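Local coordinates for protein AtFKBP42 (Arabidopsis thaliana, PDB 2F4E) that carries an FKBP-type peptidyl-prolyl cis-trans isomerase domain and takes part in regulating MDR-type ABC transporters, at residues S62-Y67 with I156-T161; T69-Y74 with P94-L99; V51-I56 with S118-L123. One frame throughout, in Å; residues are numbered along the deposited sequence.

Interaction 1: S62-Y67 with I156-T161; sequences SKPSKY and IGFDET
Pro64 lies over one face of the Phe158 ring, the two side chains crossing obliquely. Its CB sits 3.5 Å from the centroid of the Phe158 ring, close to the ring normal, in a CH-pi contact, while Pro64 CD reaches Phe158 CZ at 3.4 Å. CB, CG and CD of the compact proline ring lie against the CG, CD2, CE2 and CZ side of the Phe158 ring. Phe158 meets it through a strained torsion, with CG nearly eclipsing the backbone N (chi1 1°). Along the backbone, Pro64 and Thr161 form a single beta bridge, in which Ser65 N donates to Glu160 O at 3.1 Å. The segment just after strand 149-158 is thereby joined to the loop leading into strand 69-78, at the surface of the FKBP sheet. Just before Phe158, Ile156 and Gly157 both face Phe71 in a classic beta bulge, and the backbone angles of Gly157 call for a residue without CB. Thr161 OG1, anti to its backbone N (chi1 171°), donates to Lys63 O at 3.1 Å from well above the carbonyl plane. The same hydroxyl lies against Ser62 CB. Glu160 extends its chain past Ser65, bringing OE2 to the hydroxyl OG of Ser65; the modelled 2.4 Å between Glu160 OE2 and Ser65 OG is too short to be trusted in detail. A further hydroxyl, that of Ser68, shares Glu160 O with Ser65 N.

Interaction 2: T69-Y74 with P94-L99; sequences TCFLHY and PIELVL
Cys70 pairs with Leu97 and Leu72 with Ile95 as the hydrogen-bonded pairs of two antiparallel strands, part of the curved sheet that wraps round helix 107-113 in the FKBP fold. Four backbone bonds join them; the shortest, Leu97 N to Cys70 O, spans 2.7 Å and is nearly straight at 169°. The side chains of these four residues share one face, and three of them, Cys70, Leu72 and Leu97, meet Val113 of the helix. This is the tight part. Cys70 SG touches Leu99 CD1 at 3.4 Å, and the small thiol lies directly against the leucine methyl. Leu72 and Ile95 lie side by side and point the same way, CG of Leu72 being 3.9 Å from CG1 of Ile95. Ile95 CG1 stands between its own backbone N and carbonyl carbon (chi1 59°), and CD1 beyond it meets the edge of the Tyr74 ring at CE2, 3.5 Å away, the two side chains crossing at about a right angle. Tyr74 OH bonds to Glu86, probably the counterpart of the tyrosine-aspartate pair beside the proline pocket of other FKBPs, so this end of the contact probably borders that pocket. The opposite face, with Thr69, Phe71, Glu96 and Val98, is looser and more open to solvent. There Glu96 runs alongside Phe71, its carboxylate turned 62° from the ring, and the extended chain of Glu96 rests its CG against Thr69 CG2. At the end of the contact, Pro94 CB lies over a face of the His73 ring, 3.7 Å from its centroid, while His73 ND1 is bonded to Thr88 OG1.

Interaction 3: V51-I56 with S118-L123; sequences VSKQII and SGERAL
An antiparallel strand pairing joins strand 51-55 to strand 121-126 in the curled FKBP sheet, the short axes running at 135° to one another. Gln54 and Leu123 form the hydrogen-bonded pair, with Leu123 N 2.8 Å from Gln54 O and the return bond from Gln54 N to Leu123 O at 3.1 Å. One step on, Ile55 faces Ala122 as a non-hydrogen-bonded pair, and Ile56 N, where the chain turns a corner, donates to Arg121 O at 2.7 Å. Alanine suits its place, since Ala122 CB is already only 3.1 Å from Gln54 O. The methylenes of Lys53 cover that methyl, CD lying 3.8 Å from Ala122 CB. The Lys53 chain is bent at chi3 (69°), and its ammonium meets the carboxylate of Glu120 tip to tip in a weak salt bridge of 3.4 Å between NZ and OE2. Ser115 OG is the stronger partner of NZ, so this buried charge has two polar mates. With an alanine in place of Lys53, Glu120 would probably lose its cationic mate, Ser115 its bond to the ammonium, and a gap would be likely to open beside Ala122 CB. Glu120 crosses Ile55 at about a right angle, its OE2 against CG1, so an apolar branch flanks the carboxylate. Past the corner, Ile56 CD1 packs on Leu123 CD2, and Pro38 touches both residues. Gln54 NE2 bonds to the carbonyls of Val40 and Ser42, and Gln54 reaches Leu123 through OE1, 3.3 Å from Leu123 CD1.

All three contacts reach the same antiparallel sheet, in which strand 149-158 lies between strands 69-78 and 121-126. Interactions 1 and 2, with centres about 10 Å apart, touch directly: Ile156 N lies 2.6 Å from Phe71 O, and Asp159 OD1 lies 2.8 Å from Thr69 N, both probable hydrogen bonds. Interaction 3 is about 15 Å from interaction 1, centre to centre, and meets it by packing, with Phe158 CZ 3.6 Å from Ser118 N. Interactions 2 and 3 do not touch; their nearest atoms are about 7 Å apart. Of the three, interaction 2 probably comes nearest to the proline pocket, through Tyr74, whereas interaction 1 lies at the surface, its centre about 15 Å from the centre of the chain.

Interaction 1: S62-Y67 with I156-T161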
# COMPACT_ATOMS: atom_id res chain seq x y z
N SER A 62 -8.31 -10.39 -12.68
CA SER A 62 -7.62 -11.25 -11.74
C SER A 62 -6.55 -10.49 -10.98
O SER A 62 -6.20 -9.36 -11.33
CB SER A 62 -6.98 -12.43 -12.48
OG SER A 62 -7.97 -13.20 -13.14
N LYS A 63 -6.05 -11.11 -9.92
CA LYS A 63 -4.99 -10.53 -9.11
C LYS A 63 -3.76 -10.61 -10.00
O LYS A 63 -3.71 -11.41 -10.93
CB LYS A 63 -4.79 -11.35 -7.84
CG LYS A 63 -5.81 -11.03 -6.75
CD LYS A 63 -6.10 -12.21 -5.84
CE LYS A 63 -4.90 -12.60 -4.99
NZ LYS A 63 -5.29 -13.69 -4.01
N PRO A 64 -2.76 -9.76 -9.73
CA PRO A 64 -1.54 -9.78 -10.54
C PRO A 64 -0.68 -10.98 -10.24
O PRO A 64 -0.82 -11.60 -9.19
CB PRO A 64 -0.85 -8.48 -10.15
CG PRO A 64 -1.18 -8.41 -8.67
CD PRO A 64 -2.65 -8.76 -8.66
N SER A 65 0.21 -11.31 -11.16
CA SER A 65 1.11 -12.42 -10.94
C SER A 65 2.37 -11.86 -10.31
O SER A 65 2.55 -10.64 -10.26
CB SER A 65 1.44 -13.09 -12.27
OG SER A 65 1.85 -12.15 -13.25
N LYS A 66 3.23 -12.74 -9.82
CA LYS A 66 4.47 -12.29 -9.21
C LYS A 66 5.28 -11.63 -10.31
O LYS A 66 5.19 -12.01 -11.48
CB LYS A 66 5.27 -13.48 -8.65
CG LYS A 66 4.47 -14.38 -7.73
CD LYS A 66 5.38 -15.29 -6.89
CE LYS A 66 6.14 -16.31 -7.74
NZ LYS A 66 6.88 -17.27 -6.86
N TYR A 67 6.06 -10.62 -9.94
CA TYR A 67 6.91 -9.92 -10.90
C TYR A 67 6.14 -8.99 -11.86
O TYR A 67 6.72 -8.40 -12.77
CB TYR A 67 7.71 -10.95 -11.71
CG TYR A 67 8.39 -12.01 -10.84
CD1 TYR A 67 8.76 -11.73 -9.52
CD2 TYR A 67 8.69 -13.28 -11.35
CE1 TYR A 67 9.41 -12.67 -8.72
CE2 TYR A 67 9.36 -14.25 -10.56
CZ TYR A 67 9.70 -13.93 -9.25
OH TYR A 67 10.34 -14.84 -8.44
N ILE A 156 -4.10 1.29 -10.46
CA ILE A 156 -4.51 1.74 -11.78
C ILE A 156 -4.54 0.51 -12.70
O ILE A 156 -5.29 0.48 -13.68
CB ILE A 156 -3.51 2.80 -12.33
CG1 ILE A 156 -3.51 4.02 -11.41
CG2 ILE A 156 -3.87 3.18 -13.75
CD1 ILE A 156 -2.66 5.14 -11.89
N GLY A 157 -3.72 -0.48 -12.38
CA GLY A 157 -3.68 -1.69 -13.18
C GLY A 157 -2.30 -2.30 -13.25
O GLY A 157 -1.32 -1.64 -12.90
N PHE A 158 -2.23 -3.56 -13.68
CA PHE A 158 -0.97 -4.28 -13.84
C PHE A 158 -0.80 -4.84 -15.26
O PHE A 158 -1.78 -5.01 -16.00
CB PHE A 158 -0.82 -5.43 -12.84
CG PHE A 158 -1.97 -5.61 -11.91
CD1 PHE A 158 -3.14 -6.21 -12.37
CD2 PHE A 158 -1.87 -5.23 -10.57
CE1 PHE A 158 -4.20 -6.44 -11.50
CE2 PHE A 158 -2.94 -5.46 -9.67
CZ PHE A 158 -4.11 -6.06 -10.15
N ASP A 159 0.43 -5.14 -15.64
CA ASP A 159 0.67 -5.63 -16.99
C ASP A 159 0.59 -7.14 -17.16
O ASP A 159 0.41 -7.63 -18.27
CB ASP A 159 2.02 -5.10 -17.50
CG ASP A 159 3.21 -5.80 -16.87
OD1 ASP A 159 3.07 -6.41 -15.80
OD2 ASP A 159 4.31 -5.73 -17.47
N GLU A 160 0.69 -7.88 -16.06
CA GLU A 160 0.63 -9.34 -16.13
C GLU A 160 -0.28 -9.91 -15.04
O GLU A 160 -0.01 -9.76 -13.84
CB GLU A 160 2.05 -9.92 -15.99
CG GLU A 160 2.17 -11.39 -16.33
CD GLU A 160 3.44 -12.02 -15.78
OE1 GLU A 160 4.56 -11.56 -16.11
OE2 GLU A 160 3.32 -12.99 -15.00
N THR A 161 -1.36 -10.57 -15.45
CA THR A 161 -2.31 -11.12 -14.49
C THR A 161 -2.41 -12.65 -14.53
O THR A 161 -2.10 -13.26 -15.55
CB THR A 161 -3.72 -10.54 -14.71
OG1 THR A 161 -4.66 -11.25 -13.89
CG2 THR A 161 -4.14 -10.68 -16.16

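Interaction 2: T69-Y74 with P94-L99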
# COMPACT_ATOMS: atom_id res chain seq x y z
N THR A 69 4.10 -5.69 -13.25
CA THR A 69 4.28 -4.25 -13.14
C THR A 69 2.93 -3.65 -12.74
O THR A 69 1.90 -3.89 -13.38
CB THR A 69 4.73 -3.64 -14.48
OG1 THR A 69 6.06 -4.09 -14.77
CG2 THR A 69 4.74 -2.12 -14.40
N CYS A 70 2.95 -2.86 -11.67
CA CYS A 70 1.73 -2.25 -11.18
C CYS A 70 1.81 -0.73 -11.17
O CYS A 70 2.81 -0.13 -10.76
CB CYS A 70 1.45 -2.75 -9.76
SG CYS A 70 1.78 -4.53 -9.51
N PHE A 71 0.73 -0.11 -11.62
CA PHE A 71 0.63 1.34 -11.63
C PHE A 71 -0.41 1.66 -10.57
O PHE A 71 -1.52 1.10 -10.60
CB PHE A 71 0.21 1.82 -13.01
CG PHE A 71 1.32 1.74 -14.01
CD1 PHE A 71 2.36 2.67 -14.00
CD2 PHE A 71 1.38 0.68 -14.91
CE1 PHE A 71 3.44 2.56 -14.87
CE2 PHE A 71 2.46 0.56 -15.78
CZ PHE A 71 3.49 1.49 -15.76
N LEU A 72 -0.06 2.53 -9.63
CA LEU A 72 -0.98 2.85 -8.56
C LEU A 72 -0.83 4.22 -7.91
O LEU A 72 0.22 4.87 -7.99
CB LEU A 72 -0.87 1.77 -7.48
CG LEU A 72 0.46 1.75 -6.72
CD1 LEU A 72 0.25 2.28 -5.33
CD2 LEU A 72 1.01 0.35 -6.67
N HIS A 73 -1.91 4.64 -7.27
CA HIS A 73 -1.97 5.89 -6.53
C HIS A 73 -2.06 5.48 -5.06
O HIS A 73 -2.59 4.41 -4.75
CB HIS A 73 -3.22 6.69 -6.88
CG HIS A 73 -3.04 7.64 -8.01
ND1 HIS A 73 -2.00 8.56 -8.06
CD2 HIS A 73 -3.79 7.89 -9.11
CE1 HIS A 73 -2.13 9.31 -9.13
NE2 HIS A 73 -3.21 8.92 -9.79
N TYR A 74 -1.57 6.32 -4.15
CA TYR A 74 -1.66 5.98 -2.74
C TYR A 74 -1.28 7.11 -1.79
O TYR A 74 -0.56 8.04 -2.15
CB TYR A 74 -0.81 4.75 -2.42
CG TYR A 74 0.66 5.02 -2.20
CD1 TYR A 74 1.15 5.38 -0.94
CD2 TYR A 74 1.57 4.92 -3.25
CE1 TYR A 74 2.51 5.62 -0.75
CE2 TYR A 74 2.92 5.16 -3.07
CZ TYR A 74 3.40 5.51 -1.82
OH TYR A 74 4.74 5.76 -1.65
N PRO A 94 1.31 9.04 -10.12
CA PRO A 94 1.19 7.65 -9.67
C PRO A 94 2.53 6.95 -9.81
O PRO A 94 3.40 7.42 -10.54
CB PRO A 94 0.12 7.07 -10.59
CG PRO A 94 0.32 7.82 -11.84
CD PRO A 94 0.54 9.25 -11.36
N ILE A 95 2.72 5.84 -9.09
CA ILE A 95 3.99 5.15 -9.18
C ILE A 95 3.91 3.83 -9.92
O ILE A 95 2.83 3.30 -10.18
CB ILE A 95 4.61 4.86 -7.79
CG1 ILE A 95 3.65 4.01 -6.96
CG2 ILE A 95 4.94 6.17 -7.09
CD1 ILE A 95 4.30 3.32 -5.77
N GLU A 96 5.08 3.33 -10.27
CA GLU A 96 5.20 2.05 -10.95
C GLU A 96 5.90 1.16 -9.96
O GLU A 96 7.03 1.42 -9.56
CB GLU A 96 6.07 2.19 -12.20
CG GLU A 96 6.29 0.90 -12.95
CD GLU A 96 7.06 1.10 -14.25
OE1 GLU A 96 6.87 2.17 -14.88
OE2 GLU A 96 7.85 0.22 -14.63
N LEU A 97 5.22 0.11 -9.54
CA LEU A 97 5.77 -0.83 -8.57
C LEU A 97 5.92 -2.21 -9.20
O LEU A 97 4.93 -2.83 -9.60
CB LEU A 97 4.82 -0.92 -7.37
CG LEU A 97 5.21 -1.86 -6.23
CD1 LEU A 97 6.34 -1.25 -5.43
CD2 LEU A 97 4.01 -2.07 -5.33
N VAL A 98 7.16 -2.68 -9.31
CA VAL A 98 7.39 -4.00 -9.88
C VAL A 98 7.48 -5.02 -8.74
O VAL A 98 8.45 -5.05 -7.99
CB VAL A 98 8.70 -4.04 -10.72
CG1 VAL A 98 8.93 -5.44 -11.26
CG2 VAL A 98 8.61 -3.05 -11.87
N LEU A 99 6.43 -5.82 -8.61
CA LEU A 99 6.37 -6.83 -7.58
C LEU A 99 7.59 -7.75 -7.63
O LEU A 99 7.92 -8.30 -8.68
CB LEU A 99 5.10 -7.65 -7.76
CG LEU A 99 3.84 -6.83 -7.49
CD1 LEU A 99 2.59 -7.52 -8.06
CD2 LEU A 99 3.72 -6.63 -6.00

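Interaction 3: V51-I56 with S118-L123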
# COMPACT_ATOMS: atom_id res chain seq x y z
N VAL A 51 0.73 -7.74 7.79
CA VAL A 51 -0.04 -7.05 6.76
C VAL A 51 -1.49 -7.48 6.75
O VAL A 51 -1.80 -8.67 6.79
CB VAL A 51 0.54 -7.31 5.34
CG1 VAL A 51 -0.24 -6.52 4.31
CG2 VAL A 51 2.01 -6.93 5.28
N SER A 52 -2.40 -6.51 6.70
CA SER A 52 -3.83 -6.78 6.65
C SER A 52 -4.52 -5.74 5.76
O SER A 52 -3.96 -4.67 5.53
CB SER A 52 -4.43 -6.77 8.07
OG SER A 52 -4.23 -5.52 8.70
N LYS A 53 -5.72 -6.05 5.28
CA LYS A 53 -6.41 -5.15 4.36
C LYS A 53 -7.93 -5.04 4.50
O LYS A 53 -8.61 -5.98 4.89
CB LYS A 53 -6.12 -5.58 2.92
CG LYS A 53 -6.81 -4.74 1.85
CD LYS A 53 -6.56 -5.27 0.44
CE LYS A 53 -7.25 -6.58 0.21
NZ LYS A 53 -7.02 -7.08 -1.16
N GLN A 54 -8.44 -3.87 4.14
CA GLN A 54 -9.87 -3.56 4.15
C GLN A 54 -10.17 -2.97 2.77
O GLN A 54 -9.58 -1.96 2.39
CB GLN A 54 -10.20 -2.49 5.18
CG GLN A 54 -9.99 -2.85 6.63
CD GLN A 54 -10.48 -1.73 7.54
OE1 GLN A 54 -9.94 -0.63 7.55
NE2 GLN A 54 -11.52 -2.01 8.31
N ILE A 55 -11.09 -3.58 2.03
CA ILE A 55 -11.43 -3.10 0.69
C ILE A 55 -12.46 -1.97 0.73
O ILE A 55 -13.49 -2.07 1.40
CB ILE A 55 -11.96 -4.24 -0.20
CG1 ILE A 55 -10.84 -5.25 -0.45
CG2 ILE A 55 -12.48 -3.70 -1.50
CD1 ILE A 55 -11.30 -6.51 -1.19
N ILE A 56 -12.16 -0.90 0.01
CA ILE A 56 -13.04 0.27 -0.05
C ILE A 56 -13.93 0.14 -1.28
O ILE A 56 -15.15 0.31 -1.21
CB ILE A 56 -12.22 1.57 -0.19
CG1 ILE A 56 -11.44 1.83 1.10
CG2 ILE A 56 -13.13 2.74 -0.58
CD1 ILE A 56 -10.61 3.10 1.08
N SER A 118 -7.49 -4.86 -10.38
CA SER A 118 -7.33 -3.58 -11.03
C SER A 118 -8.51 -2.67 -10.74
O SER A 118 -9.66 -3.10 -10.83
CB SER A 118 -7.20 -3.76 -12.54
OG SER A 118 -7.12 -2.49 -13.18
N GLY A 119 -8.21 -1.42 -10.39
CA GLY A 119 -9.26 -0.47 -10.09
C GLY A 119 -9.72 -0.56 -8.65
O GLY A 119 -10.59 0.21 -8.20
N GLU A 120 -9.16 -1.50 -7.90
CA GLU A 120 -9.54 -1.65 -6.50
C GLU A 120 -8.91 -0.55 -5.64
O GLU A 120 -7.82 -0.07 -5.92
CB GLU A 120 -9.12 -3.01 -5.97
CG GLU A 120 -9.64 -3.30 -4.59
CD GLU A 120 -9.24 -4.67 -4.08
OE1 GLU A 120 -9.48 -5.68 -4.80
OE2 GLU A 120 -8.69 -4.72 -2.96
N ARG A 121 -9.62 -0.18 -4.59
CA ARG A 121 -9.16 0.83 -3.66
C ARG A 121 -9.29 0.23 -2.27
O ARG A 121 -10.37 -0.24 -1.91
CB ARG A 121 -10.03 2.08 -3.80
CG ARG A 121 -9.46 3.32 -3.17
CD ARG A 121 -10.07 4.55 -3.84
NE ARG A 121 -9.52 5.80 -3.32
CZ ARG A 121 -9.70 7.00 -3.88
NH1 ARG A 121 -10.42 7.12 -4.99
NH2 ARG A 121 -9.22 8.09 -3.29
N ALA A 122 -8.21 0.22 -1.50
CA ALA A 122 -8.25 -0.37 -0.17
C ALA A 122 -7.30 0.26 0.82
O ALA A 122 -6.41 1.03 0.45
CB ALA A 122 -7.97 -1.85 -0.26
N LEU A 123 -7.50 -0.09 2.08
CA LEU A 123 -6.64 0.38 3.16
C LEU A 123 -5.68 -0.75 3.46
O LEU A 123 -6.09 -1.92 3.52
CB LEU A 123 -7.46 0.69 4.40
CG LEU A 123 -8.46 1.85 4.34
CD1 LEU A 123 -9.10 2.03 5.73
CD2 LEU A 123 -7.76 3.14 3.89